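Local coordinates for protein putative glutaryl-CoA dehydrogenase (Thermus thermophilus, PDB 2EBA) that belongs to the acyl-CoA dehydrogenase family of flavoproteins and binds flavin-adenine dinucleotide in an assembly of four copies of the chain, at residues Lys16-Ala21 against Ser72-Leu77; Arg35-Trp38 against Phe43-His46; Gly254-Val259 against Ala292-Gly297. All blocks are in the same frame, centred on the assembly; numbering follows the deposited sequence.

Contact 1 of 3, residues Lys16-Ala21 against Ser72-Leu77; sequences KEVQKA and SAAYGL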
ATOM      1  N   LYS A  16      20.303   0.888 -30.247  1.00 20.58           N
ATOM      2  CA  LYS A  16      20.329  -0.509 -29.856  1.00 21.00           C
ATOM      3  C   LYS A  16      21.729  -1.051 -29.733  1.00 22.63           C
ATOM      4  O   LYS A  16      21.971  -1.960 -28.919  1.00 21.72           O
ATOM      5  CB  LYS A  16      19.483  -1.355 -30.818  1.00 20.27           C
ATOM      6  CG  LYS A  16      17.992  -1.141 -30.595  1.00 21.72           C
ATOM      7  CD  LYS A  16      17.111  -2.103 -31.362  1.00 20.24           C
ATOM      8  CE  LYS A  16      17.133  -1.817 -32.841  1.00 20.73           C
ATOM      9  NZ  LYS A  16      15.881  -2.313 -33.435  1.00 19.08           N
ATOM     10  N   GLU A  17      22.684  -0.522 -30.489  1.00 23.87           N
ATOM     11  CA  GLU A  17      24.006  -1.065 -30.297  1.00 24.91           C
ATOM     12  C   GLU A  17      24.744  -0.356 -29.154  1.00 23.78           C
ATOM     13  O   GLU A  17      25.738  -0.927 -28.642  1.00 24.10           O
ATOM     14  CB  GLU A  17      24.829  -1.063 -31.596  1.00 27.23           C
ATOM     15  CG  GLU A  17      25.516  -2.423 -31.856  1.00 30.99           C
ATOM     16  CD  GLU A  17      26.920  -2.512 -31.242  1.00 33.91           C
ATOM     17  OE1 GLU A  17      27.596  -1.461 -31.132  1.00 36.91           O
ATOM     18  OE2 GLU A  17      27.368  -3.629 -30.889  1.00 36.08           O
ATOM     19  N   VAL A  18      24.321   0.842 -28.710  1.00 22.55           N
ATOM     20  CA  VAL A  18      25.064   1.409 -27.581  1.00 21.61           C
ATOM     21  C   VAL A  18      24.630   0.541 -26.389  1.00 20.92           C
ATOM     22  O   VAL A  18      25.399   0.353 -25.437  1.00 19.84           O
ATOM     23  CB  VAL A  18      24.808   2.943 -27.313  1.00 21.64           C
ATOM     24  CG1 VAL A  18      24.826   3.698 -28.628  1.00 20.38           C
ATOM     25  CG2 VAL A  18      23.548   3.149 -26.555  1.00 21.68           C
ATOM     26  N   GLN A  19      23.429  -0.044 -26.460  1.00 19.84           N
ATOM     27  CA  GLN A  19      22.941  -0.891 -25.373  1.00 19.91           C
ATOM     28  C   GLN A  19      23.700  -2.210 -25.353  1.00 19.93           C
ATOM     29  O   GLN A  19      24.176  -2.638 -24.299  1.00 18.72           O
ATOM     30  CB  GLN A  19      21.444  -1.177 -25.493  1.00 20.28           C
ATOM     31  CG  GLN A  19      20.852  -1.954 -24.308  1.00 21.17           C
ATOM     32  CD  GLN A  19      20.817  -3.460 -24.528  1.00 22.27           C
ATOM     33  OE1 GLN A  19      21.007  -4.263 -23.603  1.00 22.65           O
ATOM     34  NE2 GLN A  19      20.544  -3.845 -25.759  1.00 25.02           N
ATOM     35  N   LYS A  20      23.838  -2.862 -26.500  1.00 20.56           N
ATOM     36  CA  LYS A  20      24.527  -4.144 -26.515  1.00 22.09           C
ATOM     37  C   LYS A  20      25.986  -4.033 -26.085  1.00 21.07           C
ATOM     38  O   LYS A  20      26.468  -4.868 -25.334  1.00 21.56           O
ATOM     39  CB  LYS A  20      24.465  -4.755 -27.899  1.00 23.97           C
ATOM     40  CG  LYS A  20      23.055  -4.790 -28.509  1.00 27.79           C
ATOM     41  CD  LYS A  20      22.262  -6.037 -28.057  1.00 29.82           C
ATOM     42  CE  LYS A  20      21.046  -5.652 -27.254  1.00 30.15           C
ATOM     43  NZ  LYS A  20      20.358  -6.807 -26.598  1.00 31.66           N
ATOM     44  N   ALA A  21      26.680  -3.011 -26.570  1.00 20.03           N
ATOM     45  CA  ALA A  21      28.097  -2.855 -26.254  1.00 18.66           C
ATOM     46  C   ALA A  21      28.301  -2.496 -24.788  1.00 18.15           C
ATOM     47  O   ALA A  21      29.244  -2.995 -24.151  1.00 16.02           O
ATOM     48  CB  ALA A  21      28.674  -1.750 -27.115  1.00 18.17           C
ATOM     49  N   SER A  72      19.275  11.063 -26.743  1.00 14.51           N
ATOM     50  CA  SER A  72      18.958  11.041 -25.328  1.00 15.09           C
ATOM     51  C   SER A  72      18.610   9.612 -24.961  1.00 15.62           C
ATOM     52  O   SER A  72      18.977   9.136 -23.893  1.00 14.76           O
ATOM     53  CB  SER A  72      17.782  11.968 -25.022  1.00 14.94           C
ATOM     54  OG  SER A  72      18.191  13.324 -25.106  1.00 16.87           O
ATOM     55  N   ALA A  73      17.910   8.924 -25.859  1.00 15.67           N
ATOM     56  CA  ALA A  73      17.541   7.539 -25.615  1.00 14.95           C
ATOM     57  C   ALA A  73      18.833   6.749 -25.358  1.00 15.53           C
ATOM     58  O   ALA A  73      18.909   5.939 -24.431  1.00 14.80           O
ATOM     59  CB  ALA A  73      16.796   6.979 -26.820  1.00 11.38           C
ATOM     60  N   ALA A  74      19.852   7.010 -26.170  1.00 15.61           N
ATOM     61  CA  ALA A  74      21.137   6.329 -26.039  1.00 15.57           C
ATOM     62  C   ALA A  74      21.775   6.621 -24.687  1.00 15.77           C
ATOM     63  O   ALA A  74      22.376   5.737 -24.083  1.00 15.30           O
ATOM     64  CB  ALA A  74      22.088   6.750 -27.181  1.00 15.38           C
ATOM     65  N   TYR A  75      21.657   7.861 -24.221  1.00 15.57           N
ATOM     66  CA  TYR A  75      22.205   8.244 -22.924  1.00 14.80           C
ATOM     67  C   TYR A  75      21.423   7.460 -21.881  1.00 15.34           C
ATOM     68  O   TYR A  75      22.000   6.842 -20.992  1.00 15.23           O
ATOM     69  CB  TYR A  75      22.049   9.760 -22.711  1.00 14.40           C
ATOM     70  CG  TYR A  75      22.366  10.280 -21.308  1.00 13.41           C
ATOM     71  CD1 TYR A  75      23.478   9.822 -20.597  1.00 12.60           C
ATOM     72  CD2 TYR A  75      21.567  11.260 -20.715  1.00 12.21           C
ATOM     73  CE1 TYR A  75      23.778  10.329 -19.333  1.00 11.14           C
ATOM     74  CE2 TYR A  75      21.856  11.771 -19.461  1.00 11.40           C
ATOM     75  CZ  TYR A  75      22.961  11.302 -18.772  1.00 13.14           C
ATOM     76  OH  TYR A  75      23.231  11.791 -17.512  1.00 12.74           O
ATOM     77  N   GLY A  76      20.099   7.474 -22.019  1.00 15.84           N
ATOM     78  CA  GLY A  76      19.251   6.750 -21.093  1.00 14.99           C
ATOM     79  C   GLY A  76      19.635   5.290 -21.074  1.00 13.63           C
ATOM     80  O   GLY A  76      19.696   4.674 -20.019  1.00 11.76           O
ATOM     81  N   LEU A  77      19.912   4.742 -22.253  1.00 13.53           N
ATOM     82  CA  LEU A  77      20.296   3.346 -22.393  1.00 12.29           C
ATOM     83  C   LEU A  77      21.637   3.006 -21.758  1.00 13.01           C
ATOM     84  O   LEU A  77      21.817   1.890 -21.300  1.00 13.85           O
ATOM     85  CB  LEU A  77      20.313   2.931 -23.869  1.00 10.33           C
ATOM     86  CG  LEU A  77      18.945   2.802 -24.556  1.00 11.37           C
ATOM     87  CD1 LEU A  77      19.108   2.629 -26.066  1.00  9.46           C
ATOM     88  CD2 LEU A  77      18.195   1.629 -23.965  1.00  6.27           C
TER
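The short helical segments 16-21 and 72-77 run nearly parallel, their axes 8.9 Å apart at an angle of 16°, with the backbone of Val18 facing that of Ala74 and Gln19 facing Leu77. This is helix-helix packing within the all-helical N-terminal domain of the acyl-CoA dehydrogenase fold: an early turn of helix 13-29 lies against the first turns of helix 72-85. No hydrogen bond crosses between the segments, and the contact rests on a few aliphatic groups.

The closest touches all involve Val18 CG2. With CG1 turned anti to the carbonyl carbon (chi1 -44°), CG2 is the branch presented to the partner helix, where one methyl meets three things. Val18 CG2 lies 3.9 Å from Ala74 CB, a methyl-to-methyl touch. The same Val18 CG2 is 3.8 Å from Ala74 O, a van der Waals contact with the backbone oxygen. Leu77, about one turn after Ala74, brings its CB to within 4.2 Å of Val18 CG2. The small side chain of Ala74 is consistent with Val18 CG2 reaching the backbone oxygen.

Around the contact, Glu15 of helix 13-29 also packs on Ala73 and Leu77, while Trp250 of helix 235-269 covers Leu77. Away from Val18, Tyr75 reaches Ser98 and Ser72 reaches Asp309 by hydrogen bonds, tying helix 72-85 to its other neighbours. The second, looser touch between the segments is purely aliphatic: Leu77 sends CD2 toward the stem of Gln19, and Leu77 CD2 stops 4.5 Å from Gln19 CG.

Contact 2 of 3, residues Arg35-Trp38 against Phe43-His46; sequences RDWW and FPTH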
ATOM      1  N   ARG A  35      30.859  -6.587  -6.447  1.00 19.91           N
ATOM      2  CA  ARG A  35      30.694  -7.041  -5.065  1.00 23.18           C
ATOM      3  C   ARG A  35      31.820  -6.452  -4.248  1.00 22.82           C
ATOM      4  O   ARG A  35      31.619  -5.528  -3.463  1.00 24.26           O
ATOM      5  CB  ARG A  35      30.787  -8.559  -4.953  1.00 25.54           C
ATOM      6  CG  ARG A  35      29.485  -9.267  -4.675  1.00 29.96           C
ATOM      7  CD  ARG A  35      28.980  -9.989  -5.910  1.00 33.57           C
ATOM      8  NE  ARG A  35      28.496 -11.324  -5.575  1.00 38.33           N
ATOM      9  CZ  ARG A  35      28.205 -12.264  -6.470  1.00 40.33           C
ATOM     10  NH1 ARG A  35      28.352 -12.017  -7.768  1.00 41.53           N
ATOM     11  NH2 ARG A  35      27.771 -13.453  -6.061  1.00 41.13           N
ATOM     12  N   ASP A  36      33.020  -6.989  -4.438  1.00 22.16           N
ATOM     13  CA  ASP A  36      34.193  -6.530  -3.724  1.00 22.02           C
ATOM     14  C   ASP A  36      34.308  -5.011  -3.644  1.00 20.00           C
ATOM     15  O   ASP A  36      34.538  -4.474  -2.565  1.00 19.82           O
ATOM     16  CB  ASP A  36      35.428  -7.131  -4.368  1.00 23.32           C
ATOM     17  CG  ASP A  36      35.338  -8.645  -4.462  1.00 24.54           C
ATOM     18  OD1 ASP A  36      34.463  -9.226  -3.775  1.00 27.15           O
ATOM     19  OD2 ASP A  36      36.115  -9.268  -5.206  1.00 26.43           O
ATOM     20  N   TRP A  37      34.152  -4.305  -4.749  1.00 18.69           N
ATOM     21  CA  TRP A  37      34.280  -2.862  -4.667  1.00 17.53           C
ATOM     22  C   TRP A  37      33.218  -2.216  -3.753  1.00 16.73           C
ATOM     23  O   TRP A  37      33.553  -1.320  -2.969  1.00 15.73           O
ATOM     24  CB  TRP A  37      34.217  -2.243  -6.059  1.00 18.00           C
ATOM     25  CG  TRP A  37      35.294  -2.709  -6.998  1.00 18.62           C
ATOM     26  CD1 TRP A  37      36.556  -3.178  -6.681  1.00 16.92           C
ATOM     27  CD2 TRP A  37      35.242  -2.661  -8.429  1.00 18.46           C
ATOM     28  NE1 TRP A  37      37.277  -3.414  -7.833  1.00 16.70           N
ATOM     29  CE2 TRP A  37      36.497  -3.102  -8.918  1.00 18.88           C
ATOM     30  CE3 TRP A  37      34.254  -2.278  -9.353  1.00 19.19           C
ATOM     31  CZ2 TRP A  37      36.785  -3.178 -10.290  1.00 19.97           C
ATOM     32  CZ3 TRP A  37      34.541  -2.354 -10.707  1.00 18.93           C
ATOM     33  CH2 TRP A  37      35.795  -2.803 -11.162  1.00 18.83           C
ATOM     34  N   TRP A  38      31.958  -2.657  -3.848  1.00 16.13           N
ATOM     35  CA  TRP A  38      30.879  -2.112  -3.019  1.00 15.77           C
ATOM     36  C   TRP A  38      31.266  -2.429  -1.564  1.00 15.66           C
ATOM     37  O   TRP A  38      31.242  -1.556  -0.682  1.00 13.99           O
ATOM     38  CB  TRP A  38      29.555  -2.794  -3.360  1.00 15.68           C
ATOM     39  CG  TRP A  38      28.377  -2.138  -2.766  1.00 15.96           C
ATOM     40  CD1 TRP A  38      27.661  -1.099  -3.296  1.00 15.10           C
ATOM     41  CD2 TRP A  38      27.837  -2.371  -1.464  1.00 15.89           C
ATOM     42  NE1 TRP A  38      26.704  -0.671  -2.406  1.00 16.48           N
ATOM     43  CE2 TRP A  38      26.791  -1.435  -1.265  1.00 16.39           C
ATOM     44  CE3 TRP A  38      28.139  -3.277  -0.431  1.00 13.12           C
ATOM     45  CZ2 TRP A  38      26.049  -1.368  -0.084  1.00 16.50           C
ATOM     46  CZ3 TRP A  38      27.402  -3.218   0.742  1.00 14.16           C
ATOM     47  CH2 TRP A  38      26.366  -2.265   0.905  1.00 14.94           C
ATOM     48  N   PHE A  43      35.406   3.196  -5.352  1.00 18.30           N
ATOM     49  CA  PHE A  43      34.947   3.464  -6.704  1.00 17.18           C
ATOM     50  C   PHE A  43      36.111   3.114  -7.608  1.00 16.34           C
ATOM     51  O   PHE A  43      37.237   3.546  -7.381  1.00 15.05           O
ATOM     52  CB  PHE A  43      34.589   4.937  -6.916  1.00 17.71           C
ATOM     53  CG  PHE A  43      34.107   5.235  -8.311  1.00 17.28           C
ATOM     54  CD1 PHE A  43      32.793   4.983  -8.661  1.00 16.57           C
ATOM     55  CD2 PHE A  43      34.982   5.687  -9.291  1.00 16.76           C
ATOM     56  CE1 PHE A  43      32.347   5.166  -9.962  1.00 17.55           C
ATOM     57  CE2 PHE A  43      34.543   5.874 -10.609  1.00 19.24           C
ATOM     58  CZ  PHE A  43      33.219   5.610 -10.939  1.00 17.66           C
ATOM     59  N   PRO A  44      35.849   2.328  -8.658  1.00 16.68           N
ATOM     60  CA  PRO A  44      36.877   1.907  -9.614  1.00 17.39           C
ATOM     61  C   PRO A  44      37.293   2.992 -10.596  1.00 18.31           C
ATOM     62  O   PRO A  44      36.783   3.050 -11.709  1.00 19.66           O
ATOM     63  CB  PRO A  44      36.223   0.723 -10.305  1.00 16.39           C
ATOM     64  CG  PRO A  44      34.772   1.149 -10.331  1.00 15.37           C
ATOM     65  CD  PRO A  44      34.559   1.678  -8.949  1.00 15.15           C
ATOM     66  N   THR A  45      38.233   3.840 -10.190  1.00 19.99           N
ATOM     67  CA  THR A  45      38.695   4.925 -11.044  1.00 20.67           C
ATOM     68  C   THR A  45      39.204   4.471 -12.402  1.00 20.97           C
ATOM     69  O   THR A  45      39.012   5.161 -13.401  1.00 22.64           O
ATOM     70  CB  THR A  45      39.810   5.764 -10.346  1.00 21.14           C
ATOM     71  OG1 THR A  45      40.934   4.930 -10.027  1.00 22.76           O
ATOM     72  CG2 THR A  45      39.275   6.379  -9.074  1.00 20.27           C
ATOM     73  N   HIS A  46      39.849   3.307 -12.456  1.00 21.16           N
ATOM     74  CA  HIS A  46      40.393   2.781 -13.706  1.00 20.86           C
ATOM     75  C   HIS A  46      39.287   2.500 -14.731  1.00 21.33           C
ATOM     76  O   HIS A  46      39.569   2.093 -15.863  1.00 21.25           O
ATOM     77  CB  HIS A  46      41.121   1.479 -13.449  1.00 18.69           C
ATOM     78  CG  HIS A  46      40.207   0.383 -12.984  1.00 17.24           C
ATOM     79  ND1 HIS A  46      40.065  -0.807 -13.658  1.00 16.29           N
ATOM     80  CD2 HIS A  46      39.348   0.332 -11.951  1.00 15.39           C
ATOM     81  CE1 HIS A  46      39.152  -1.549 -13.049  1.00 15.70           C
ATOM     82  NE2 HIS A  46      38.697  -0.883 -12.004  1.00 14.15           N
TER
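Trp37 meets Pro44 with the flat of its indole and meets His46 at a steep tilt, so one side chain of helix 31-39 receives two residues of the loop that follows. Pro44 comes in over one indole face: its CB sits 3.6 Å from the centroid of the six-membered ring and only 12° off the normal, a clear CH-pi contact. The proline CG lies beside it, with Pro44 CG 3.6 Å from Trp37 CE3, and the pyrrolidine crosses the indole at about a right angle.

His46 arrives differently. Its ring plane stands at 83° to the six-membered ring of Trp37, and it is the rim of the imidazole that touches: Trp37 CZ2 lies in the imidazole plane, 3.4 Å from His46 NE2. The centroids of the two rings are 5.4 Å apart. His46 holds CG between its backbone N and carbonyl carbon (chi1 65°), which folds the ring back toward the tryptophan.

Pro44 is the centre of an inverse gamma turn, with a weak bond from Thr45 N to Phe43 O at 3.0 Å. The turn bends the loop tightly just after Phe43, whose own ring has Pro44 CD 3.6 Å above its plane. His33 also brings its ring to Trp37, and Leu89 of helix 87-107 packs on Pro44 and Phe43.

In this crystal, residues 43-46 also touch a lattice neighbour. With no hydrogen bond between the segments, the helix and its exit loop in the N-terminal domain are joined by dispersion and one CH-pi contact from Pro44 CB, with the imidazole rim, through NE2, packed beside the indole.

Contact 3 of 3, residues Gly254-Val259 against Ala292-Gly297; sequences GALEAV and AWHTEG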
ATOM      1  N   GLY A 254      17.092  -0.348 -15.038  1.00  9.61           N
ATOM      2  CA  GLY A 254      18.142  -1.334 -15.198  1.00  9.90           C
ATOM      3  C   GLY A 254      18.404  -2.125 -13.931  1.00 10.71           C
ATOM      4  O   GLY A 254      18.608  -3.336 -13.985  1.00 10.62           O
ATOM      5  N   ALA A 255      18.423  -1.443 -12.789  1.00 10.56           N
ATOM      6  CA  ALA A 255      18.641  -2.112 -11.509  1.00 11.20           C
ATOM      7  C   ALA A 255      17.414  -2.989 -11.223  1.00 11.77           C
ATOM      8  O   ALA A 255      17.500  -3.988 -10.510  1.00 10.64           O
ATOM      9  CB  ALA A 255      18.833  -1.074 -10.387  1.00  7.85           C
ATOM     10  N   LEU A 256      16.274  -2.600 -11.792  1.00 11.61           N
ATOM     11  CA  LEU A 256      15.035  -3.347 -11.615  1.00 12.05           C
ATOM     12  C   LEU A 256      15.148  -4.654 -12.388  1.00 11.93           C
ATOM     13  O   LEU A 256      14.747  -5.697 -11.907  1.00 14.03           O
ATOM     14  CB  LEU A 256      13.836  -2.537 -12.118  1.00 12.43           C
ATOM     15  CG  LEU A 256      12.457  -2.908 -11.534  1.00 12.62           C
ATOM     16  CD1 LEU A 256      11.392  -1.925 -11.990  1.00 11.93           C
ATOM     17  CD2 LEU A 256      12.082  -4.299 -11.964  1.00 13.82           C
ATOM     18  N   GLU A 257      15.692  -4.601 -13.597  1.00 13.05           N
ATOM     19  CA  GLU A 257      15.884  -5.824 -14.374  1.00 11.69           C
ATOM     20  C   GLU A 257      16.855  -6.753 -13.618  1.00  9.93           C
ATOM     21  O   GLU A 257      16.685  -7.971 -13.590  1.00  7.32           O
ATOM     22  CB  GLU A 257      16.455  -5.496 -15.764  1.00 12.75           C
ATOM     23  CG  GLU A 257      17.115  -6.692 -16.453  1.00 13.12           C
ATOM     24  CD  GLU A 257      17.646  -6.381 -17.835  1.00 14.34           C
ATOM     25  OE1 GLU A 257      18.547  -7.109 -18.289  1.00 17.49           O
ATOM     26  OE2 GLU A 257      17.161  -5.428 -18.480  1.00 14.91           O
ATOM     27  N   ALA A 258      17.867  -6.165 -12.994  1.00  8.76           N
ATOM     28  CA  ALA A 258      18.842  -6.949 -12.260  1.00 10.44           C
ATOM     29  C   ALA A 258      18.230  -7.730 -11.095  1.00 10.66           C
ATOM     30  O   ALA A 258      18.454  -8.932 -10.979  1.00 11.05           O
ATOM     31  CB  ALA A 258      19.960  -6.051 -11.756  1.00  8.74           C
ATOM     32  N   VAL A 259      17.464  -7.065 -10.236  1.00 11.10           N
ATOM     33  CA  VAL A 259      16.868  -7.756  -9.088  1.00 13.24           C
ATOM     34  C   VAL A 259      15.730  -8.685  -9.490  1.00 13.13           C
ATOM     35  O   VAL A 259      15.496  -9.715  -8.858  1.00 12.51           O
ATOM     36  CB  VAL A 259      16.337  -6.761  -8.016  1.00 12.57           C
ATOM     37  CG1 VAL A 259      17.462  -5.865  -7.542  1.00 12.08           C
ATOM     38  CG2 VAL A 259      15.186  -5.936  -8.581  1.00 14.71           C
ATOM     39  N   ALA A 292       5.418  -5.582 -14.200  1.00 14.79           N
ATOM     40  CA  ALA A 292       4.505  -4.500 -14.543  1.00 14.12           C
ATOM     41  C   ALA A 292       5.209  -3.167 -14.385  1.00 13.30           C
ATOM     42  O   ALA A 292       5.184  -2.327 -15.277  1.00 12.57           O
ATOM     43  CB  ALA A 292       3.260  -4.548 -13.652  1.00 13.64           C
ATOM     44  N   TRP A 293       5.855  -2.977 -13.243  1.00 13.95           N
ATOM     45  CA  TRP A 293       6.550  -1.725 -12.995  1.00 12.70           C
ATOM     46  C   TRP A 293       7.634  -1.445 -14.028  1.00 11.87           C
ATOM     47  O   TRP A 293       7.774  -0.332 -14.507  1.00  9.57           O
ATOM     48  CB  TRP A 293       7.159  -1.747 -11.604  1.00 12.29           C
ATOM     49  CG  TRP A 293       6.153  -1.639 -10.520  1.00 10.67           C
ATOM     50  CD1 TRP A 293       4.916  -1.089 -10.608  1.00 10.07           C
ATOM     51  CD2 TRP A 293       6.328  -2.023  -9.155  1.00  9.32           C
ATOM     52  NE1 TRP A 293       4.303  -1.101  -9.380  1.00  8.05           N
ATOM     53  CE2 TRP A 293       5.150  -1.672  -8.468  1.00  8.70           C
ATOM     54  CE3 TRP A 293       7.371  -2.628  -8.444  1.00  8.69           C
ATOM     55  CZ2 TRP A 293       4.982  -1.908  -7.096  1.00  9.38           C
ATOM     56  CZ3 TRP A 293       7.208  -2.863  -7.084  1.00 10.11           C
ATOM     57  CH2 TRP A 293       6.020  -2.504  -6.423  1.00  7.67           C
ATOM     58  N   HIS A 294       8.404  -2.468 -14.359  1.00 11.48           N
ATOM     59  CA  HIS A 294       9.467  -2.319 -15.328  1.00 10.70           C
ATOM     60  C   HIS A 294       8.951  -1.873 -16.682  1.00 11.61           C
ATOM     61  O   HIS A 294       9.546  -1.020 -17.319  1.00 10.96           O
ATOM     62  CB  HIS A 294      10.240  -3.625 -15.462  1.00  9.62           C
ATOM     63  CG  HIS A 294      11.427  -3.527 -16.365  1.00 11.20           C
ATOM     64  ND1 HIS A 294      11.347  -3.724 -17.728  1.00  9.85           N
ATOM     65  CD2 HIS A 294      12.725  -3.242 -16.101  1.00  9.64           C
ATOM     66  CE1 HIS A 294      12.545  -3.565 -18.260  1.00 10.31           C
ATOM     67  NE2 HIS A 294      13.398  -3.271 -17.299  1.00  7.35           N
ATOM     68  N   THR A 295       7.836  -2.450 -17.117  1.00 13.23           N
ATOM     69  CA  THR A 295       7.235  -2.105 -18.399  1.00 13.42           C
ATOM     70  C   THR A 295       6.755  -0.657 -18.381  1.00 13.63           C
ATOM     71  O   THR A 295       6.950   0.078 -19.342  1.00 13.48           O
ATOM     72  CB  THR A 295       6.048  -3.046 -18.698  1.00 14.50           C
ATOM     73  OG1 THR A 295       6.519  -4.402 -18.709  1.00 15.28           O
ATOM     74  CG2 THR A 295       5.415  -2.716 -20.030  1.00 13.00           C
ATOM     75  N   GLU A 296       6.123  -0.259 -17.281  1.00 13.23           N
ATOM     76  CA  GLU A 296       5.625   1.096 -17.117  1.00 12.37           C
ATOM     77  C   GLU A 296       6.797   2.068 -17.124  1.00 11.06           C
ATOM     78  O   GLU A 296       6.748   3.117 -17.751  1.00 10.46           O
ATOM     79  CB  GLU A 296       4.863   1.208 -15.795  1.00 13.09           C
ATOM     80  CG  GLU A 296       3.523   0.502 -15.813  1.00 13.20           C
ATOM     81  CD  GLU A 296       2.857   0.456 -14.455  1.00 13.12           C
ATOM     82  OE1 GLU A 296       1.651   0.137 -14.406  1.00 12.29           O
ATOM     83  OE2 GLU A 296       3.534   0.722 -13.441  1.00 13.35           O
ATOM     84  N   GLY A 297       7.862   1.695 -16.433  1.00 10.32           N
ATOM     85  CA  GLY A 297       9.029   2.549 -16.362  1.00  8.89           C
ATOM     86  C   GLY A 297       9.727   2.782 -17.680  1.00  7.43           C
ATOM     87  O   GLY A 297      10.092   3.902 -17.977  1.00  4.19           O
TER
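Glu257 OE2 is held by two hydrogen bonds, to Tyr80 OH and to Leu2 N, while Glu257 OE1 is taken up by salt bridges from Arg23 and Arg84. His294, across the contact from Glu257, bonds through NE2 to the same Tyr80 hydroxyl. The tyrosine thus bridges two side chains whose own polar atoms do not meet: Glu257 OE2 and His294 NE2 stay 4.5 Å apart.

Next to this polar cluster, segments 254-259 and 292-297, of helices 235-269 and 281-309, run roughly antiparallel (158°), with a closest axis approach of 10.1 Å, as neighbours in the C-terminal helical domain of the acyl-CoA dehydrogenase fold. Leu256 is the apolar wedge between them. With its CG anti to the backbone N (chi1 -157°) the side chain extends toward the partner helix, and the two methyls share the work there. Leu256 CD1 comes 3.9 Å from the backbone atom His294 N and also touches Trp293 CB; Leu256 CD2 lies 4.0 Å from His294 CB. The imidazole meets the leucine stem at its edge, with His294 CD2 4.2 Å from Leu256 CB. Further round the ring, His294 NE2 approaches Glu257 CB at 4.1 Å, so the aliphatic part of the glutamate packs by the ring while its carboxylate goes on to its own partners.

The chemistry is thus divided between an apolar leucine wedge and a polar cluster at its flank. Two arginines meet the charge of the buried Glu257 carboxylate, which would be consistent with an ionised glutamate.

In the fold
Contacts 1 and 2 both belong to the N-terminal helical domain, where helix 13-29 is followed directly by helix 31-39; contact 2 is local and falls within the chain span that contact 1 bridges. Their centres are about 23 Å apart. Contact 3 comes later along the chain, in the C-terminal helical domain, beyond the intervening strands; its centre is about 16 Å from that of contact 1, though about 24 Å from that of contact 2. None touches another. Helix 72-85 links the two domains: it carries one side of contact 1 and, further along, supplies Tyr80 and Arg84 to contact 3, so the two helical domains, far apart in sequence, pack against each other here.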